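Local coordinates for protein nuclease NucT (Helicobacter pylori, PDB 6EHI) that is a nuclease by name, built on a PLD-like domain with a mixed beta-sheet flanked by helices, and present as two copies in the assembly, at residues Y64-E67 with S68-N72; S125-A128 with F129-Y133. The protein carries 1 engineered substitution. All coordinates share one frame; numbering follows the deposited sequence.

Followed from the N terminus, the chain runs up strand 59-65 and leaves it through contact 1, where a short, weakly bonded helix, 66-69, and His70 after it pack against strand 86-91. Contact 2 comes later, after strand 116-120, as helix 126-130 and the turn leading into strand 134-139. Each contact is local and closes a single turn; they stand in series, neither nested nor crossed, with centres about 20 Å apart and nearest atoms about 10 Å apart. Contact 1 is tied to neighbouring strands and loops, Ile104 and Met105 among them, within its own subunit. Contact 2 also reaches the second subunit, where Ile104 of that chain is one partner.

Contact 1. Residues Y64-E67 with S68-N72; sequences YDYE and SNHNN
Tyr66 carries its ring trans to N (chi1 179°), and His70 holds CG between N and the carbonyl carbon (chi1 82°), which brings two rings four residues apart one over the other. They form an offset stack, the planes 10° apart: Tyr66 CE1 lies over one face of the imidazole near its rim, and Asn71 CB lies over the other. In return His70 CB stands above the phenol face, 4.0 Å from the Tyr66 ring centroid, a CH-pi contact. The imidazole is also gripped at its edge, for His70 ND1 donates to Tyr66 O at 3.2 Å, staying in its own ring plane but coming from above the carbonyl plane. The same oxygen takes two backbone bonds, His70 N to Tyr66 O at 3.0 Å and Asn69 N to Tyr66 O at 3.1 Å.

One residue earlier, Asp65 is the N-cap of helix 66-69. Its OD2 accepts from Ser68 N at 2.8 Å on the anti side, with the donor out of the carboxylate plane, while OD1 is held by Met105 N. Asn69 reaches back to the strand end: its ND2 donates to Asp65 O at 2.9 Å, in the carbonyl plane and on a lone pair. The Asn69 side chain crosses that of Tyr64 at about a right angle, leaving Asn69 OD1 3.3 Å from Tyr64 CD2; Ser75 OG binds that oxygen, and Tyr39 O takes a second bond from ND2. Tyr64 OH pairs with Thr76.

Where strand passes into helix, the polar groups are thus shared among several partners. The ND1 bond and the stack on Tyr66 limit rotation of the imidazole, while the two backbone bonds on the same oxygen fasten the turn. Glu67 OE1, 4.1 Å from His70 ND1, is not bonded to it but could favour a positive charge there.

Contact 2. Residues S125-A128 with F129-Y133; sequences SKNA and FENNY. With GOL (glycerol), chain N.
Lys126 and Glu130, one turn apart on helix 126-130, lie side by side and point the same way. The lysine bends at CG-CD (chi3 77°), which lays its CE beside the carboxylate, 3.2 Å from Glu130 OE2. The ammonium itself stays farther off, Lys126 NZ being 4.2 Å from Glu130 OE2, so the attraction is looser than a salt bridge.

Asn127 and Asn131 meet at a slant, their amide planes 51° apart. Asn131 ND2 donates only weakly to Asn127 OD1, at 3.3 Å; the stronger partner of that oxygen is Tyr101 OH of the second subunit. The backbone bond from Asn131 N to Asn127 O, 3.0 Å long, ties the same two residues. Asn132 then directs its amide back along the first turn, with ND2 beside Ala128 CA and bonded to Glu134 OE2, while OD1 accepts from Ile104 N of the second subunit.

At the other end Ser125 is the N-cap. Its OG, placed between the backbone N and the carbonyl carbon (chi1 69°), accepts from Ala128 N at 2.9 Å. A glycerol molecule, probably from the crystallisation liquor, bridges this hydroxyl and the asparagine: glycerol O2 and Ser125 OG are hydrogen-bonded at 2.7 Å, and glycerol O1 accepts from Asn132 ND2 at 3.3 Å. Ser40 OG binds the glycerol too. Phe129 turns a ring edge to Ser125 O and packs on Ala19, Leu20 and Leu23 of helix 16-28 and on Leu136.

The chemistry is thereby divided: an apolar ring seats the short helix in its own subunit, whereas OD1 of Asn127 and of Asn132, the latter in the turn after the helix, bind the second, and Ser125 OG and Asn132 ND2 together offer polar groups that bind a small polyol.

Contact 1. Residues Y64-E67 with S68-N72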
ATOM      1  N   TYR A  64      -9.867  10.022  -6.237  1.00 13.11           N
ATOM      2  CA  TYR A  64     -10.297   9.433  -4.966  1.00 13.67           C
ATOM      3  C   TYR A  64     -11.119   8.167  -5.149  1.00 13.88           C
ATOM      4  O   TYR A  64     -11.978   8.067  -6.108  1.00 14.03           O
ATOM      5  CB  TYR A  64     -11.160  10.424  -4.271  1.00 14.17           C
ATOM      6  CG  TYR A  64     -10.599  11.721  -3.740  1.00 15.91           C
ATOM      7  CD1 TYR A  64     -10.298  12.838  -4.597  1.00 17.04           C
ATOM      8  CD2 TYR A  64     -10.266  11.847  -2.372  1.00 15.83           C
ATOM      9  CE1 TYR A  64      -9.836  14.033  -4.086  1.00 18.69           C
ATOM     10  CE2 TYR A  64      -9.768  13.028  -1.878  1.00 17.31           C
ATOM     11  CZ  TYR A  64      -9.549  14.118  -2.722  1.00 17.35           C
ATOM     12  OH  TYR A  64      -9.024  15.297  -2.239  1.00 17.62           O
ATOM     13  N   ASP A  65     -11.029   7.191  -4.249  1.00 13.48           N
ATOM     14  CA  ASP A  65     -12.024   6.093  -4.255  1.00 14.40           C
ATOM     15  C   ASP A  65     -13.496   6.626  -4.200  1.00 15.56           C
ATOM     16  O   ASP A  65     -13.813   7.515  -3.379  1.00 15.35           O
ATOM     17  CB  ASP A  65     -11.785   5.087  -3.130  1.00 13.46           C
ATOM     18  CG  ASP A  65     -12.878   4.045  -3.001  1.00 12.75           C
ATOM     19  OD1 ASP A  65     -12.874   3.150  -3.825  1.00 15.17           O
ATOM     20  OD2 ASP A  65     -13.747   4.120  -2.056  1.00 15.65           O
ATOM     21  N   TYR A  66     -14.344   6.047  -5.048  1.00 14.93           N
ATOM     22  CA  TYR A  66     -15.727   6.534  -5.187  1.00 17.49           C
ATOM     23  C   TYR A  66     -16.522   6.309  -3.900  1.00 17.72           C
ATOM     24  O   TYR A  66     -16.998   7.252  -3.285  1.00 18.15           O
ATOM     25  CB  TYR A  66     -16.414   5.819  -6.412  1.00 16.57           C
ATOM     26  CG  TYR A  66     -17.840   6.283  -6.578  1.00 24.02           C
ATOM     27  CD1 TYR A  66     -18.858   5.784  -5.771  1.00 26.23           C
ATOM     28  CD2 TYR A  66     -18.119   7.324  -7.435  1.00 25.91           C
ATOM     29  CE1 TYR A  66     -20.145   6.285  -5.908  1.00 31.10           C
ATOM     30  CE2 TYR A  66     -19.394   7.816  -7.583  1.00 31.60           C
ATOM     31  CZ  TYR A  66     -20.380   7.318  -6.793  1.00 29.81           C
ATOM     32  OH  TYR A  66     -21.660   7.825  -6.927  1.00 33.88           O
ATOM     33  N   GLU A  67     -16.602   5.106  -3.412  1.00 17.84           N
ATOM     34  CA  GLU A  67     -17.459   4.888  -2.187  1.00 19.74           C
ATOM     35  C   GLU A  67     -16.952   5.664  -0.958  1.00 20.23           C
ATOM     36  O   GLU A  67     -17.721   6.174  -0.162  1.00 18.90           O
ATOM     37  CB  GLU A  67     -17.577   3.435  -1.863  1.00 24.27           C
ATOM     38  CG  GLU A  67     -18.383   2.618  -2.863  1.00 31.91           C
ATOM     39  CD  GLU A  67     -19.847   3.077  -3.045  1.00 36.93           C
ATOM     40  OE1 GLU A  67     -20.438   3.606  -2.073  1.00 40.64           O
ATOM     41  OE2 GLU A  67     -20.402   2.923  -4.194  1.00 39.38           O
ATOM     42  N   SER A  68     -15.650   5.791  -0.812  1.00 19.64           N
ATOM     43  CA  SER A  68     -15.081   6.405   0.363  1.00 20.46           C
ATOM     44  C   SER A  68     -15.243   7.912   0.340  1.00 18.41           C
ATOM     45  O   SER A  68     -15.110   8.577   1.386  1.00 21.78           O
ATOM     46  CB  SER A  68     -13.614   5.947   0.503  1.00 21.89           C
ATOM     47  OG  SER A  68     -12.993   6.562   1.587  1.00 32.12           O
ATOM     48  N   ASN A  69     -15.494   8.498  -0.851  1.00 16.29           N
ATOM     49  CA  ASN A  69     -15.296   9.953  -1.004  1.00 16.96           C
ATOM     50  C   ASN A  69     -16.464  10.713  -1.594  1.00 17.40           C
ATOM     51  O   ASN A  69     -16.453  11.972  -1.543  1.00 17.99           O
ATOM     52  CB  ASN A  69     -13.989  10.243  -1.817  1.00 14.97           C
ATOM     53  CG  ASN A  69     -12.753   9.855  -1.024  1.00 14.90           C
ATOM     54  OD1 ASN A  69     -12.351  10.571  -0.083  1.00 16.81           O
ATOM     55  ND2 ASN A  69     -12.163   8.696  -1.370  1.00 15.28           N
ATOM     56  N   HIS A  70     -17.410   9.965  -2.151  1.00 19.16           N
ATOM     57  CA  HIS A  70     -18.478  10.649  -2.949  1.00 21.48           C
ATOM     58  C   HIS A  70     -19.386  11.457  -2.034  1.00 22.79           C
ATOM     59  O   HIS A  70     -19.927  12.509  -2.429  1.00 24.32           O
ATOM     60  CB  HIS A  70     -19.237   9.652  -3.808  1.00 23.90           C
ATOM     61  CG  HIS A  70     -20.316   8.909  -3.109  1.00 25.81           C
ATOM     62  ND1 HIS A  70     -20.088   7.724  -2.415  1.00 30.74           N
ATOM     63  CD2 HIS A  70     -21.655   9.124  -3.063  1.00 29.36           C
ATOM     64  CE1 HIS A  70     -21.233   7.298  -1.896  1.00 35.13           C
ATOM     65  NE2 HIS A  70     -22.196   8.122  -2.282  1.00 31.88           N
ATOM     66  N   ASN A  71     -19.503  11.015  -0.798  1.00 22.80           N
ATOM     67  CA  ASN A  71     -20.328  11.711   0.214  1.00 26.64           C
ATOM     68  C   ASN A  71     -19.760  11.592   1.640  1.00 27.67           C
ATOM     69  O   ASN A  71     -20.238  10.819   2.479  1.00 27.66           O
ATOM     70  CB  ASN A  71     -21.797  11.213   0.087  1.00 28.25           C
ATOM     71  CG  ASN A  71     -22.771  12.068   0.892  1.00 32.90           C
ATOM     72  OD1 ASN A  71     -22.861  13.291   0.681  1.00 39.57           O
ATOM     73  ND2 ASN A  71     -23.482  11.442   1.829  1.00 34.26           N
ATOM     74  N   ASN A  72     -18.652  12.273   1.879  1.00 23.19           N
ATOM     75  CA  ASN A  72     -17.896  12.069   3.106  1.00 24.77           C
ATOM     76  C   ASN A  72     -17.344  13.400   3.490  1.00 24.89           C
ATOM     77  O   ASN A  72     -16.430  13.900   2.828  1.00 23.43           O
ATOM     78  CB  ASN A  72     -16.798  11.004   2.894  1.00 22.66           C
ATOM     79  CG  ASN A  72     -15.906  10.815   4.096  1.00 25.36           C
ATOM     80  OD1 ASN A  72     -16.093  11.423   5.170  1.00 22.63           O
ATOM     81  ND2 ASN A  72     -14.911   9.946   3.934  1.00 22.54           N
TER
HETATM   82  O   HOH W   1     -18.603   8.663   0.820  1.00 26.53           O

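Contact 2. Residues S125-A128 with F129-Y133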
ATOM      1  N   SER A 125      -4.163   9.985   6.020  1.00 15.18           N
ATOM      2  CA  SER A 125      -4.946  10.245   7.258  1.00 17.43           C
ATOM      3  C   SER A 125      -3.984  10.455   8.418  1.00 19.07           C
ATOM      4  O   SER A 125      -2.859   9.932   8.376  1.00 18.58           O
ATOM      5  CB  SER A 125      -5.818   9.033   7.509  1.00 18.11           C
ATOM      6  OG  SER A 125      -5.089   7.879   7.884  1.00 17.74           O
ATOM      7  N   LYS A 126      -4.416  11.196   9.441  1.00 20.23           N
ATOM      8  CA  LYS A 126      -3.641  11.241  10.656  1.00 22.01           C
ATOM      9  C   LYS A 126      -3.453   9.801  11.173  1.00 21.22           C
ATOM     10  O   LYS A 126      -2.342   9.482  11.639  1.00 27.58           O
ATOM     11  CB  LYS A 126      -4.291  12.191  11.656  1.00 26.57           C
ATOM     12  CG  LYS A 126      -4.140  13.641  11.188  1.00 33.09           C
ATOM     13  CD  LYS A 126      -4.859  14.651  12.097  1.00 39.35           C
ATOM     14  CE  LYS A 126      -4.112  14.934  13.377  1.00 42.76           C
ATOM     15  NZ  LYS A 126      -5.132  15.051  14.451  1.00 49.89           N
ATOM     16  N   ASN A 127      -4.462   8.927  11.063  1.00 22.89           N
ATOM     17  CA  ASN A 127      -4.417   7.545  11.572  1.00 23.74           C
ATOM     18  C   ASN A 127      -3.233   6.825  11.052  1.00 26.66           C
ATOM     19  O   ASN A 127      -2.482   6.215  11.801  1.00 22.22           O
ATOM     20  CB  ASN A 127      -5.670   6.750  11.285  1.00 28.75           C
ATOM     21  CG  ASN A 127      -6.730   6.980  12.304  1.00 29.64           C
ATOM     22  OD1 ASN A 127      -6.423   7.294  13.447  1.00 43.01           O
ATOM     23  ND2 ASN A 127      -7.936   6.892  11.914  1.00 36.21           N
ATOM     24  N   ALA A 128      -3.015   6.951   9.754  1.00 21.95           N
ATOM     25  CA  ALA A 128      -1.870   6.296   9.104  1.00 22.26           C
ATOM     26  C   ALA A 128      -0.476   6.871   9.520  1.00 18.87           C
ATOM     27  O   ALA A 128       0.484   6.159   9.710  1.00 24.35           O
ATOM     28  CB  ALA A 128      -2.121   6.399   7.606  1.00 20.86           C
ATOM     29  N   PHE A 129      -0.359   8.181   9.686  1.00 19.13           N
ATOM     30  CA  PHE A 129       0.839   8.844   9.969  1.00 20.34           C
ATOM     31  C   PHE A 129       1.121   8.981  11.488  1.00 22.15           C
ATOM     32  O   PHE A 129       2.145   9.529  11.890  1.00 22.66           O
ATOM     33  CB  PHE A 129       0.862  10.149   9.218  1.00 20.57           C
ATOM     34  CG  PHE A 129       1.170   9.994   7.784  1.00 19.81           C
ATOM     35  CD1 PHE A 129       2.439   9.778   7.420  1.00 19.02           C
ATOM     36  CD2 PHE A 129       0.167   9.999   6.791  1.00 19.58           C
ATOM     37  CE1 PHE A 129       2.790   9.617   6.148  1.00 18.38           C
ATOM     38  CE2 PHE A 129       0.509   9.843   5.480  1.00 21.12           C
ATOM     39  CZ  PHE A 129       1.809   9.655   5.141  1.00 20.26           C
ATOM     40  N   GLU A 130       0.194   8.511  12.314  1.00 22.49           N
ATOM     41  CA  GLU A 130       0.379   8.637  13.785  1.00 22.74           C
ATOM     42  C   GLU A 130       0.286   7.325  14.493  1.00 23.40           C
ATOM     43  O   GLU A 130       1.019   7.165  15.443  1.00 25.16           O
ATOM     44  CB  GLU A 130      -0.672   9.613  14.362  1.00 24.85           C
ATOM     45  CG  GLU A 130      -0.472  11.021  13.828  1.00 25.32           C
ATOM     46  CD  GLU A 130      -1.499  12.055  14.268  1.00 29.82           C
ATOM     47  OE1 GLU A 130      -2.299  11.767  15.185  1.00 33.36           O
ATOM     48  OE2 GLU A 130      -1.463  13.177  13.681  1.00 32.35           O
ATOM     49  N   ASN A 131      -0.622   6.433  14.109  1.00 21.12           N
ATOM     50  CA  ASN A 131      -0.933   5.252  14.896  1.00 22.34           C
ATOM     51  C   ASN A 131      -0.656   3.860  14.247  1.00 24.06           C
ATOM     52  O   ASN A 131      -0.655   2.845  14.932  1.00 23.76           O
ATOM     53  CB  ASN A 131      -2.401   5.338  15.287  1.00 25.82           C
ATOM     54  CG  ASN A 131      -2.764   6.692  15.898  1.00 22.82           C
ATOM     55  OD1 ASN A 131      -1.963   7.311  16.648  1.00 27.97           O
ATOM     56  ND2 ASN A 131      -3.934   7.172  15.550  1.00 27.56           N
ATOM     57  N   ASN A 132      -0.414   3.819  12.931  1.00 19.37           N
ATOM     58  CA  ASN A 132      -0.437   2.564  12.214  1.00 16.62           C
ATOM     59  C   ASN A 132       0.925   2.089  11.880  1.00 15.91           C
ATOM     60  O   ASN A 132       1.840   2.895  11.840  1.00 16.59           O
ATOM     61  CB  ASN A 132      -1.203   2.746  10.864  1.00 19.34           C
ATOM     62  CG  ASN A 132      -2.692   2.943  11.058  1.00 20.15           C
ATOM     63  OD1 ASN A 132      -3.230   2.824  12.158  1.00 19.97           O
ATOM     64  ND2 ASN A 132      -3.401   3.252   9.941  1.00 22.46           N
ATOM     65  N   TYR A 133       1.020   0.774  11.722  1.00 13.74           N
ATOM     66  CA  TYR A 133       2.175   0.205  10.968  1.00 15.15           C
ATOM     67  C   TYR A 133       1.827   0.416   9.478  1.00 15.99           C
ATOM     68  O   TYR A 133       0.746   0.069   9.001  1.00 15.23           O
ATOM     69  CB  TYR A 133       2.504  -1.259  11.292  1.00 16.05           C
ATOM     70  CG  TYR A 133       2.955  -1.478  12.711  1.00 17.44           C
ATOM     71  CD1 TYR A 133       2.018  -1.608  13.754  1.00 18.94           C
ATOM     72  CD2 TYR A 133       4.270  -1.561  13.009  1.00 16.95           C
ATOM     73  CE1 TYR A 133       2.454  -1.853  15.051  1.00 20.20           C
ATOM     74  CE2 TYR A 133       4.678  -1.705  14.303  1.00 18.25           C
ATOM     75  CZ  TYR A 133       3.782  -1.857  15.312  1.00 20.33           C
ATOM     76  OH  TYR A 133       4.198  -2.013  16.618  1.00 20.58           O
TER
HETATM   77  C1  GOL N 202      -6.926   3.537   8.452  1.00 36.43           C
HETATM   78  O1  GOL N 202      -6.671   3.461   9.801  1.00 35.21           O
HETATM   79  C2  GOL N 202      -7.032   4.968   8.065  1.00 37.88           C
HETATM   80  O2  GOL N 202      -5.822   5.290   7.370  1.00 41.94           O
HETATM   81  C3  GOL N 202      -8.277   5.164   7.206  1.00 42.51           C
HETATM   82  O3  GOL N 202      -8.199   6.355   6.404  1.00 43.12           O
HETATM   83  O   HOH W   2       2.250   5.614  11.819  1.00 19.10           O